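Local coordinates for translocator protein BipD (Burkholderia pseudomallei, PDB 3NFT) that is required for invasion of epithelial cells and probably regulates the type III secretion of the effectors BipB and BipC, at residues Q132-I143 with M194-W205; K227-L235 with W250-I261. All coordinates share one frame; numbering follows the deposited sequence. Where two conformers were deposited one is given.

Interaction 1 of 2, residues Q132-I143 with M194-W205; sequences QGKSDIDAYATI and MQLPKGADIARW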
loop_
_atom_site.group_PDB
_atom_site.type_symbol
_atom_site.label_atom_id
_atom_site.label_comp_id
_atom_site.label_asym_id
_atom_site.label_seq_id
_atom_site.Cartn_x
_atom_site.Cartn_y
_atom_site.Cartn_z
ATOM N N GLN A 132 -3.666 1.921 7.064
ATOM C CA GLN A 132 -3.087 0.958 8.015
ATOM C C GLN A 132 -2.440 1.702 9.195
ATOM O O GLN A 132 -2.593 1.308 10.355
ATOM C CB GLN A 132 -2.047 0.072 7.332
ATOM C CG GLN A 132 -1.276 -0.879 8.270
ATOM C CD GLN A 132 -2.167 -1.947 8.899
ATOM O OE1 GLN A 132 -3.138 -2.387 8.290
ATOM N NE2 GLN A 132 -1.844 -2.353 10.130
ATOM N N GLY A 133 -1.754 2.803 8.885
ATOM C CA GLY A 133 -1.149 3.654 9.924
ATOM C C GLY A 133 -2.168 4.170 10.915
ATOM O O GLY A 133 -1.959 4.095 12.124
ATOM N N LYS A 134 -3.281 4.684 10.399
ATOM C CA LYS A 134 -4.385 5.148 11.231
ATOM C C LYS A 134 -4.934 4.033 12.136
ATOM O O LYS A 134 -5.189 4.262 13.318
ATOM C CB LYS A 134 -5.513 5.713 10.368
ATOM C CG LYS A 134 -5.215 7.023 9.663
ATOM C CD LYS A 134 -6.459 7.416 8.860
ATOM C CE LYS A 134 -6.220 8.535 7.884
ATOM N NZ LYS A 134 -7.477 8.812 7.124
ATOM N N SER A 135 -5.115 2.835 11.579
ATOM C CA SER A 135 -5.568 1.672 12.360
ATOM C C SER A 135 -4.610 1.342 13.502
ATOM O O SER A 135 -5.032 1.145 14.647
ATOM C CB SER A 135 -5.746 0.432 11.452
ATOM O OG SER A 135 -6.146 -0.714 12.209
ATOM N N ASP A 136 -3.320 1.307 13.210
ATOM C CA ASP A 136 -2.321 0.979 14.234
ATOM C C ASP A 136 -2.274 2.034 15.331
ATOM O O ASP A 136 -2.157 1.702 16.509
ATOM C CB ASP A 136 -0.937 0.800 13.621
ATOM C CG ASP A 136 -0.784 -0.510 12.882
ATOM O OD1 ASP A 136 -1.563 -1.449 13.135
ATOM O OD2 ASP A 136 0.114 -0.600 12.033
ATOM N N ILE A 137 -2.368 3.308 14.951
ATOM C CA ILE A 137 -2.449 4.365 15.955
ATOM C C ILE A 137 -3.589 4.175 16.913
ATOM O O ILE A 137 -3.427 4.280 18.133
ATOM C CB ILE A 137 -2.646 5.772 15.307
ATOM C CG1 ILE A 137 -1.366 6.209 14.621
ATOM C CG2 ILE A 137 -3.140 6.807 16.351
ATOM C CD1 ILE A 137 -1.646 7.323 13.580
ATOM N N ASP A 138 -4.760 3.936 16.338
ATOM C CA ASP A 138 -5.967 3.742 17.126
ATOM C C ASP A 138 -5.871 2.521 18.015
ATOM O O ASP A 138 -6.244 2.571 19.201
ATOM C CB ASP A 138 -7.174 3.567 16.186
ATOM C CG ASP A 138 -7.669 4.871 15.591
ATOM O OD1 ASP A 138 -8.579 4.788 14.728
ATOM O OD2 ASP A 138 -7.191 5.965 15.955
ATOM N N ALA A 139 -5.430 1.398 17.445
ATOM C CA ALA A 139 -5.297 0.158 18.195
ATOM C C ALA A 139 -4.383 0.365 19.393
ATOM O O ALA A 139 -4.702 -0.007 20.526
ATOM C CB ALA A 139 -4.711 -0.955 17.313
ATOM N N TYR A 140 -3.217 0.936 19.148
ATOM C CA TYR A 140 -2.270 1.067 20.226
ATOM C C TYR A 140 -2.727 2.036 21.285
ATOM O O TYR A 140 -2.483 1.808 22.470
ATOM C CB TYR A 140 -0.865 1.431 19.725
ATOM C CG TYR A 140 0.062 0.250 19.855
ATOM C CD1 TYR A 140 0.467 -0.484 18.766
ATOM C CD2 TYR A 140 0.483 -0.149 21.106
ATOM C CE1 TYR A 140 1.311 -1.573 18.926
ATOM C CE2 TYR A 140 1.306 -1.225 21.273
ATOM C CZ TYR A 140 1.714 -1.933 20.188
ATOM O OH TYR A 140 2.517 -3.013 20.433
ATOM N N ALA A 141 -3.389 3.106 20.871
ATOM C CA ALA A 141 -3.940 4.043 21.812
ATOM C C ALA A 141 -4.962 3.346 22.714
ATOM O O ALA A 141 -4.984 3.565 23.922
ATOM C CB ALA A 141 -4.588 5.238 21.073
ATOM N N THR A 142 -5.844 2.537 22.128
ATOM C CA THR A 142 -6.879 1.865 22.908
ATOM C C THR A 142 -6.245 0.864 23.870
ATOM O O THR A 142 -6.606 0.785 25.036
ATOM C CB THR A 142 -7.847 1.125 21.982
ATOM O OG1 THR A 142 -8.451 2.067 21.094
ATOM C CG2 THR A 142 -8.919 0.441 22.814
ATOM N N ILE A 143 -5.284 0.091 23.372
ATOM C CA ILE A 143 -4.628 -0.914 24.201
ATOM C C ILE A 143 -3.843 -0.262 25.332
ATOM O O ILE A 143 -3.934 -0.667 26.488
ATOM C CB ILE A 143 -3.670 -1.771 23.372
ATOM C CG1 ILE A 143 -4.440 -2.548 22.309
ATOM C CG2 ILE A 143 -2.845 -2.719 24.256
ATOM C CD1 ILE A 143 -3.564 -3.098 21.231
ATOM N N MET A 194 -10.934 -3.940 25.710
ATOM C CA MET A 194 -10.600 -3.087 24.599
ATOM C C MET A 194 -11.042 -3.776 23.320
ATOM O O MET A 194 -11.032 -4.993 23.238
ATOM C CB MET A 194 -9.093 -2.852 24.591
ATOM C CG MET A 194 -8.566 -2.066 25.813
ATOM S SD MET A 194 -7.047 -2.759 26.509
ATOM C CE MET A 194 -7.717 -4.063 27.516
ATOM N N GLN A 195 -11.450 -2.986 22.341
ATOM C CA GLN A 195 -11.862 -3.517 21.057
ATOM C C GLN A 195 -10.850 -3.053 20.032
ATOM O O GLN A 195 -10.641 -1.858 19.865
ATOM C CB GLN A 195 -13.255 -3.004 20.690
ATOM C CG GLN A 195 -13.699 -3.380 19.300
ATOM C CD GLN A 195 -13.877 -4.869 19.136
ATOM O OE1 GLN A 195 -14.636 -5.494 19.884
ATOM N NE2 GLN A 195 -13.171 -5.453 18.165
ATOM N N LEU A 196 -10.220 -4.006 19.359
ATOM C CA LEU A 196 -9.331 -3.696 18.243
ATOM C C LEU A 196 -10.137 -3.145 17.060
ATOM O O LEU A 196 -11.337 -3.447 16.922
ATOM C CB LEU A 196 -8.561 -4.949 17.809
ATOM C CG LEU A 196 -7.520 -5.494 18.788
ATOM C CD1 LEU A 196 -6.962 -6.842 18.356
ATOM C CD2 LEU A 196 -6.402 -4.483 18.935
ATOM N N PRO A 197 -9.492 -2.357 16.186
ATOM C CA PRO A 197 -10.163 -1.855 14.980
ATOM C C PRO A 197 -10.727 -2.998 14.138
ATOM O O PRO A 197 -10.160 -4.102 14.114
ATOM C CB PRO A 197 -9.038 -1.131 14.228
ATOM C CG PRO A 197 -7.996 -0.814 15.278
ATOM C CD PRO A 197 -8.077 -1.938 16.265
ATOM N N LYS A 198 -11.847 -2.754 13.460
ATOM C CA LYS A 198 -12.382 -3.742 12.527
ATOM C C LYS A 198 -11.319 -4.016 11.457
ATOM O O LYS A 198 -10.589 -3.106 11.038
ATOM C CB LYS A 198 -13.692 -3.257 11.889
ATOM C CG LYS A 198 -14.502 -4.387 11.256
ATOM C CD LYS A 198 -15.859 -3.917 10.744
ATOM C CE LYS A 198 -16.677 -5.096 10.187
ATOM N NZ LYS A 198 -18.011 -4.682 9.627
ATOM N N GLY A 199 -11.191 -5.281 11.067
ATOM C CA GLY A 199 -10.159 -5.702 10.116
ATOM C C GLY A 199 -8.827 -6.089 10.741
ATOM O O GLY A 199 -7.908 -6.501 10.031
ATOM N N ALA A 200 -8.711 -5.983 12.069
ATOM C CA ALA A 200 -7.440 -6.254 12.730
ATOM C C ALA A 200 -7.029 -7.722 12.564
ATOM O O ALA A 200 -7.860 -8.621 12.610
ATOM C CB ALA A 200 -7.506 -5.860 14.200
ATOM N N ASP A 201 -5.738 -7.950 12.357
ATOM C CA ASP A 201 -5.183 -9.285 12.207
ATOM C C ASP A 201 -5.005 -9.838 13.616
ATOM O O ASP A 201 -4.060 -9.499 14.328
ATOM C CB ASP A 201 -3.853 -9.195 11.445
ATOM C CG ASP A 201 -3.213 -10.550 11.165
ATOM O OD1 ASP A 201 -3.457 -11.532 11.895
ATOM O OD2 ASP A 201 -2.404 -10.601 10.200
ATOM N N ILE A 202 -5.932 -10.691 14.035
ATOM C CA ILE A 202 -5.970 -11.139 15.429
ATOM C C ILE A 202 -4.741 -11.946 15.824
ATOM O O ILE A 202 -4.208 -11.787 16.922
ATOM C CB ILE A 202 -7.246 -11.963 15.715
ATOM C CG1 ILE A 202 -8.491 -11.110 15.492
ATOM C CG2 ILE A 202 -7.211 -12.546 17.118
ATOM C CD1 ILE A 202 -8.519 -9.811 16.217
ATOM N N ALA A 203 -4.294 -12.825 14.929
ATOM C CA ALA A 203 -3.094 -13.625 15.191
ATOM C C ALA A 203 -1.869 -12.724 15.394
ATOM O O ALA A 203 -1.067 -12.955 16.301
ATOM C CB ALA A 203 -2.861 -14.606 14.044
ATOM N N ARG A 204 -1.731 -11.699 14.552
ATOM C CA ARG A 204 -0.636 -10.740 14.694
ATOM C C ARG A 204 -0.699 -10.026 16.043
ATOM O O ARG A 204 0.305 -9.914 16.736
ATOM C CB ARG A 204 -0.656 -9.713 13.555
ATOM C CG ARG A 204 0.630 -8.876 13.429
ATOM C CD ARG A 204 0.604 -7.604 14.267
ATOM N NE ARG A 204 0.041 -6.457 13.556
ATOM C CZ ARG A 204 -0.032 -5.221 14.049
ATOM N NH1 ARG A 204 0.417 -4.953 15.275
ATOM N NH2 ARG A 204 -0.566 -4.250 13.311
ATOM N N TRP A 205 -1.876 -9.541 16.409
ATOM C CA TRP A 205 -2.036 -8.835 17.681
ATOM C C TRP A 205 -1.827 -9.750 18.892
ATOM O O TRP A 205 -1.245 -9.324 19.890
ATOM C CB TRP A 205 -3.364 -8.098 17.753
ATOM C CG TRP A 205 -3.347 -6.825 16.948
ATOM C CD1 TRP A 205 -3.841 -6.643 15.701
ATOM C CD2 TRP A 205 -2.726 -5.594 17.315
ATOM N NE1 TRP A 205 -3.623 -5.362 15.274
ATOM C CE2 TRP A 205 -2.939 -4.694 16.257
ATOM C CE3 TRP A 205 -2.051 -5.156 18.447
ATOM C CZ2 TRP A 205 -2.469 -3.387 16.294
ATOM C CZ3 TRP A 205 -1.589 -3.838 18.474
ATOM C CH2 TRP A 205 -1.799 -2.991 17.410
HETATM O O HOH W 1 -7.183 -2.711 10.885
HETATM O O HOH W 2 -8.970 0.206 18.841
#
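Arg204 reaches Asp136, in the conformer described, with CG anti to the backbone N (chi1 -166°); bends at chi2 and chi3 then carry the guanidinium back over the indole of its neighbour Trp205. A second conformer exists, so the bridge and this cover need not be permanent. Asp136 CG lies beside its own backbone N, anti to the carbonyl carbon, and its OD1 takes the NH2 of Arg204 on the syn side at 3.0 Å. This salt bridge is bent, with an N-H...O angle of 137°; OD1 lies close to the guanidinium plane, whereas NH2 stands well out of the carboxylate plane. Gln132 NE2 adds a weak bond to the other oxygen, OD2.

The indole of Trp205 is the knob of the contact, set in a hole made by Asp136, Ala139, Tyr140 and Ile143 of helix 121-160. Ala139 CB meets its CZ2 at 3.5 Å, and Ile143 CD1 comes equally near to CZ3. Tyr140 crosses obliquely, its ring plane 57° from that of the indole, while its hydroxyl bonds to Glu208. Leu196 CD2 lies over the centre of one indole face, and Arg204 NH1 covers the opposite face near the rim.

Pro197 CD of the loop packs on Ala139 CB at 3.7 Å, and the side chain of Met194, on the strand, slides past that of Thr142. A water donates to both Thr142 OG1 and Gln195 O. Pro121 of the second subunit packs on Gln132 and Asp136. The indole thus occupies a mostly apolar pocket with a charged wall at one end, where the ion pair probably steadies the arginine over the ring.

Interaction 2 of 2, residues K227-L235 with W250-I261; sequences KLIKMRDSL and WNTAFSGQKDNI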
loop_
_atom_site.group_PDB
_atom_site.type_symbol
_atom_site.label_atom_id
_atom_site.label_comp_id
_atom_site.label_asym_id
_atom_site.label_seq_id
_atom_site.Cartn_x
_atom_site.Cartn_y
_atom_site.Cartn_z
ATOM N N LYS A 227 -2.191 -12.533 37.875
ATOM C CA LYS A 227 -1.365 -11.978 38.957
ATOM C C LYS A 227 -2.249 -11.439 40.089
ATOM O O LYS A 227 -1.923 -11.590 41.257
ATOM C CB LYS A 227 -0.414 -10.887 38.423
ATOM C CG LYS A 227 0.707 -11.454 37.576
ATOM C CD LYS A 227 0.580 -11.211 36.102
ATOM C CE LYS A 227 1.604 -12.018 35.296
ATOM N NZ LYS A 227 1.705 -11.692 33.829
ATOM N N LEU A 228 -3.363 -10.797 39.739
ATOM C CA LEU A 228 -4.286 -10.315 40.760
ATOM C C LEU A 228 -4.873 -11.465 41.573
ATOM O O LEU A 228 -5.058 -11.341 42.769
ATOM C CB LEU A 228 -5.401 -9.492 40.129
ATOM C CG LEU A 228 -5.008 -8.106 39.600
ATOM C CD1 LEU A 228 -6.135 -7.507 38.761
ATOM C CD2 LEU A 228 -4.562 -7.217 40.755
ATOM N N ILE A 229 -5.199 -12.564 40.894
ATOM C CA ILE A 229 -5.676 -13.785 41.572
ATOM C C ILE A 229 -4.634 -14.333 42.546
ATOM O O ILE A 229 -4.948 -14.664 43.685
ATOM C CB ILE A 229 -6.066 -14.828 40.534
ATOM C CG1 ILE A 229 -7.347 -14.369 39.834
ATOM C CG2 ILE A 229 -6.200 -16.214 41.220
ATOM C CD1 ILE A 229 -7.756 -15.225 38.613
ATOM N N LYS A 230 -3.383 -14.367 42.123
ATOM C CA LYS A 230 -2.300 -14.850 42.983
ATOM C C LYS A 230 -2.151 -13.932 44.193
ATOM O O LYS A 230 -1.978 -14.393 45.312
ATOM C CB LYS A 230 -0.974 -15.028 42.217
ATOM C CG LYS A 230 -0.969 -16.258 41.335
ATOM C CD LYS A 230 0.234 -16.355 40.460
ATOM C CE LYS A 230 0.104 -17.523 39.469
ATOM N NZ LYS A 230 -0.386 -18.773 40.105
ATOM N N MET A 231 -2.247 -12.615 43.969
ATOM C CA MET A 231 -2.225 -11.653 45.079
ATOM C C MET A 231 -3.397 -11.886 46.042
ATOM O O MET A 231 -3.222 -11.992 47.247
ATOM C CB MET A 231 -2.280 -10.232 44.522
ATOM C CG MET A 231 -1.010 -9.733 43.888
ATOM S SD MET A 231 -1.360 -8.119 43.146
ATOM C CE MET A 231 0.183 -7.292 43.308
ATOM N N ARG A 232 -4.587 -12.005 45.477
ATOM C CA ARG A 232 -5.781 -12.285 46.288
ATOM C C ARG A 232 -5.629 -13.568 47.115
ATOM O O ARG A 232 -5.909 -13.599 48.331
ATOM C CB ARG A 232 -7.027 -12.393 45.400
ATOM C CG ARG A 232 -8.341 -12.391 46.146
ATOM C CD ARG A 232 -9.477 -12.892 45.237
ATOM N NE ARG A 232 -9.175 -14.254 44.794
ATOM C CZ ARG A 232 -9.600 -14.826 43.666
ATOM N NH1 ARG A 232 -10.370 -14.167 42.804
ATOM N NH2 ARG A 232 -9.204 -16.063 43.382
ATOM N N ASP A 233 -5.200 -14.640 46.456
ATOM C CA ASP A 233 -5.089 -15.944 47.126
ATOM C C ASP A 233 -3.956 -16.036 48.143
ATOM O O ASP A 233 -3.932 -16.964 48.962
ATOM C CB ASP A 233 -4.896 -17.054 46.103
ATOM C CG ASP A 233 -6.102 -17.280 45.243
ATOM O OD1 ASP A 233 -5.915 -17.983 44.224
ATOM O OD2 ASP A 233 -7.224 -16.777 45.546
ATOM N N SER A 234 -3.044 -15.061 48.143
ATOM C CA SER A 234 -1.960 -15.036 49.119
ATOM C C SER A 234 -2.401 -14.577 50.507
ATOM O O SER A 234 -1.666 -14.745 51.475
ATOM C CB SER A 234 -0.804 -14.140 48.644
ATOM O OG SER A 234 -1.146 -12.756 48.731
ATOM N N LEU A 235 -3.560 -13.929 50.583
ATOM C CA LEU A 235 -3.953 -13.198 51.784
ATOM C C LEU A 235 -4.550 -14.111 52.846
ATOM O O LEU A 235 -5.290 -15.064 52.527
ATOM C CB LEU A 235 -4.962 -12.131 51.443
ATOM C CG LEU A 235 -4.333 -10.939 50.722
ATOM C CD1 LEU A 235 -5.369 -10.241 49.880
ATOM C CD2 LEU A 235 -3.632 -10.014 51.777
ATOM N N TRP A 250 5.141 -12.967 53.400
ATOM C CA TRP A 250 3.944 -12.677 52.634
ATOM C C TRP A 250 4.161 -11.447 51.727
ATOM O O TRP A 250 3.834 -11.448 50.548
ATOM C CB TRP A 250 2.721 -12.474 53.554
ATOM C CG TRP A 250 1.603 -11.875 52.755
ATOM C CD1 TRP A 250 0.780 -12.522 51.870
ATOM C CD2 TRP A 250 1.296 -10.475 52.627
ATOM N NE1 TRP A 250 -0.058 -11.622 51.267
ATOM C CE2 TRP A 250 0.238 -10.359 51.704
ATOM C CE3 TRP A 250 1.782 -9.326 53.246
ATOM C CZ2 TRP A 250 -0.310 -9.125 51.349
ATOM C CZ3 TRP A 250 1.235 -8.105 52.905
ATOM C CH2 TRP A 250 0.210 -8.007 51.965
ATOM N N ASN A 251 4.745 -10.399 52.300
ATOM C CA ASN A 251 4.994 -9.143 51.576
ATOM C C ASN A 251 5.896 -9.411 50.383
ATOM O O ASN A 251 5.692 -8.889 49.304
ATOM C CB ASN A 251 5.631 -8.132 52.532
ATOM C CG ASN A 251 5.648 -6.712 52.006
ATOM O OD1 ASN A 251 4.978 -6.374 51.022
ATOM N ND2 ASN A 251 6.382 -5.852 52.707
ATOM N N THR A 252 6.892 -10.272 50.577
ATOM C CA THR A 252 7.795 -10.607 49.487
ATOM C C THR A 252 7.053 -11.312 48.355
ATOM O O THR A 252 7.259 -11.011 47.181
ATOM C CB THR A 252 8.984 -11.429 49.989
ATOM O OG1 THR A 252 9.744 -10.615 50.906
ATOM C CG2 THR A 252 9.870 -11.907 48.833
ATOM N N ALA A 253 6.181 -12.256 48.698
ATOM C CA ALA A 253 5.401 -12.913 47.664
ATOM C C ALA A 253 4.492 -11.934 46.942
ATOM O O ALA A 253 4.372 -11.973 45.722
ATOM C CB ALA A 253 4.589 -14.051 48.259
ATOM N N PHE A 254 3.863 -11.060 47.711
ATOM C CA PHE A 254 2.943 -10.066 47.152
ATOM C C PHE A 254 3.674 -9.157 46.181
ATOM O O PHE A 254 3.214 -8.900 45.063
ATOM C CB PHE A 254 2.304 -9.266 48.292
ATOM C CG PHE A 254 1.055 -8.547 47.905
ATOM C CD1 PHE A 254 -0.174 -9.209 47.921
ATOM C CD2 PHE A 254 1.109 -7.234 47.541
ATOM C CE1 PHE A 254 -1.352 -8.551 47.584
ATOM C CE2 PHE A 254 -0.078 -6.553 47.181
ATOM C CZ PHE A 254 -1.302 -7.226 47.213
ATOM N N SER A 255 4.848 -8.701 46.613
ATOM C CA SER A 255 5.706 -7.863 45.795
ATOM C C SER A 255 6.162 -8.537 44.524
ATOM O O SER A 255 6.341 -7.875 43.494
ATOM C CB SER A 255 6.934 -7.432 46.608
ATOM O OG SER A 255 6.530 -6.599 47.674
ATOM N N GLY A 256 6.394 -9.845 44.588
ATOM C CA GLY A 256 6.736 -10.597 43.404
ATOM C C GLY A 256 5.652 -10.483 42.333
ATOM O O GLY A 256 5.946 -10.242 41.165
ATOM N N GLN A 257 4.391 -10.599 42.736
ATOM C CA GLN A 257 3.281 -10.456 41.796
ATOM C C GLN A 257 3.157 -9.004 41.286
ATOM O O GLN A 257 2.962 -8.781 40.105
ATOM C CB GLN A 257 1.992 -10.889 42.453
ATOM C CG GLN A 257 1.986 -12.368 42.833
ATOM C CD GLN A 257 2.199 -13.328 41.646
ATOM O OE1 GLN A 257 1.712 -13.094 40.523
ATOM N NE2 GLN A 257 2.947 -14.414 41.898
ATOM N N LYS A 258 3.286 -8.044 42.200
ATOM C CA LYS A 258 3.279 -6.651 41.862
ATOM C C LYS A 258 4.365 -6.376 40.805
ATOM O O LYS A 258 4.105 -5.746 39.790
ATOM C CB LYS A 258 3.518 -5.820 43.137
ATOM C CG LYS A 258 3.784 -4.332 42.899
ATOM C CD LYS A 258 4.207 -3.587 44.153
ATOM C CE LYS A 258 4.465 -2.095 43.883
ATOM N NZ LYS A 258 5.897 -1.819 43.515
ATOM N N ASP A 259 5.576 -6.885 41.045
ATOM C CA ASP A 259 6.665 -6.637 40.113
ATOM C C ASP A 259 6.424 -7.299 38.749
ATOM O O ASP A 259 6.882 -6.795 37.703
ATOM C CB ASP A 259 8.026 -7.084 40.669
ATOM C CG ASP A 259 8.512 -6.240 41.843
ATOM O OD1 ASP A 259 7.948 -5.163 42.102
ATOM O OD2 ASP A 259 9.526 -6.627 42.496
ATOM N N ASN A 260 5.734 -8.441 38.748
ATOM C CA ASN A 260 5.365 -9.073 37.490
ATOM C C ASN A 260 4.437 -8.139 36.678
ATOM O O ASN A 260 4.587 -8.001 35.448
ATOM C CB ASN A 260 4.697 -10.414 37.769
ATOM C CG ASN A 260 4.692 -11.366 36.575
ATOM O OD1 ASN A 260 4.839 -10.983 35.378
ATOM N ND2 ASN A 260 4.496 -12.634 36.894
ATOM N N ILE A 261 3.448 -7.551 37.351
ATOM C CA ILE A 261 2.525 -6.629 36.680
ATOM C C ILE A 261 3.297 -5.421 36.149
ATOM O O ILE A 261 3.093 -5.038 35.008
ATOM C CB ILE A 261 1.375 -6.184 37.584
ATOM C CG1 ILE A 261 0.500 -7.394 37.969
ATOM C CG2 ILE A 261 0.547 -5.045 36.903
ATOM C CD1 ILE A 261 -0.597 -7.019 38.992
HETATM O O HOH W 3 4.504 -12.216 32.800
#
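Phe254 is sandwiched: Met231 CG lies over one face of its ring, offset toward the rim, Trp250 CH2 covers the opposite face, and Ser234 OG sits at the edge near the ring plane. The methionine makes a CH-pi contact, CG standing 4.2 Å from the centroid of the Phe254 ring, and its sulfur adds an oblique Met-aromatic approach. Beyond the ring, the bend at the last torsion of Met231 turns CE onto the backbone of the long helix, 3.4 Å from Lys258 N.

Trp250 uses its indole edge on the same serine. Its NE1 donates to Ser234 OG at 3.0 Å. The N-H...O angle is 144°, the oxygen somewhat off the indole plane. With chi1 at 73°, Ser234 OG falls between its backbone N and carbonyl carbon, where it can donate back to Met231 O at 2.7 Å. The hydroxyl is therefore engaged both as donor and as acceptor, which fixes its rotation. Leu235 CD2 touches Trp250 CZ2 obliquely.

Met231 CG also meets Gln257 CB at 3.5 Å, and Lys227 CB packs on Ile261 CG1 at 3.6 Å. Gln257 OE1 lies against aliphatic carbons of Lys227 and Lys230. Lys227 crosses Asn260 at about a right angle; its NZ forms a salt bridge with Asp264 and shares a water with Asn260 OD1. Leu228 points away, its end approaching Ile261, and packs on helices 121-160 and 177-189. Running at 168° to each other with axes 9.3 Å apart, the two helices form a nearly antiparallel pair, a short helix packed on the early turns of the predicted coiled coil 243-292 of this tip-complex protein.

How the interactions relate
Interaction 1 fastens segment 194-205 to helix 121-160, and interaction 2 fastens segment 227-235 to helix 244-295. Their centres lie 31 Å apart, on opposite sides of the chain's centre, and their nearest atoms, about 12 Å apart, do not touch. Strands 213-215 and 220-223 link the two attachments along the chain. The long helices also meet each other, since Tyr140 touches Lys271 and Gln275 near interaction 1, and Ile261 touches Tyr150 near interaction 2. Both contain predicted coiled coil, and the N-terminal domain is described as an intramolecular chaperone that keeps residues of the coiled-coil region from oligomerizing prematurely.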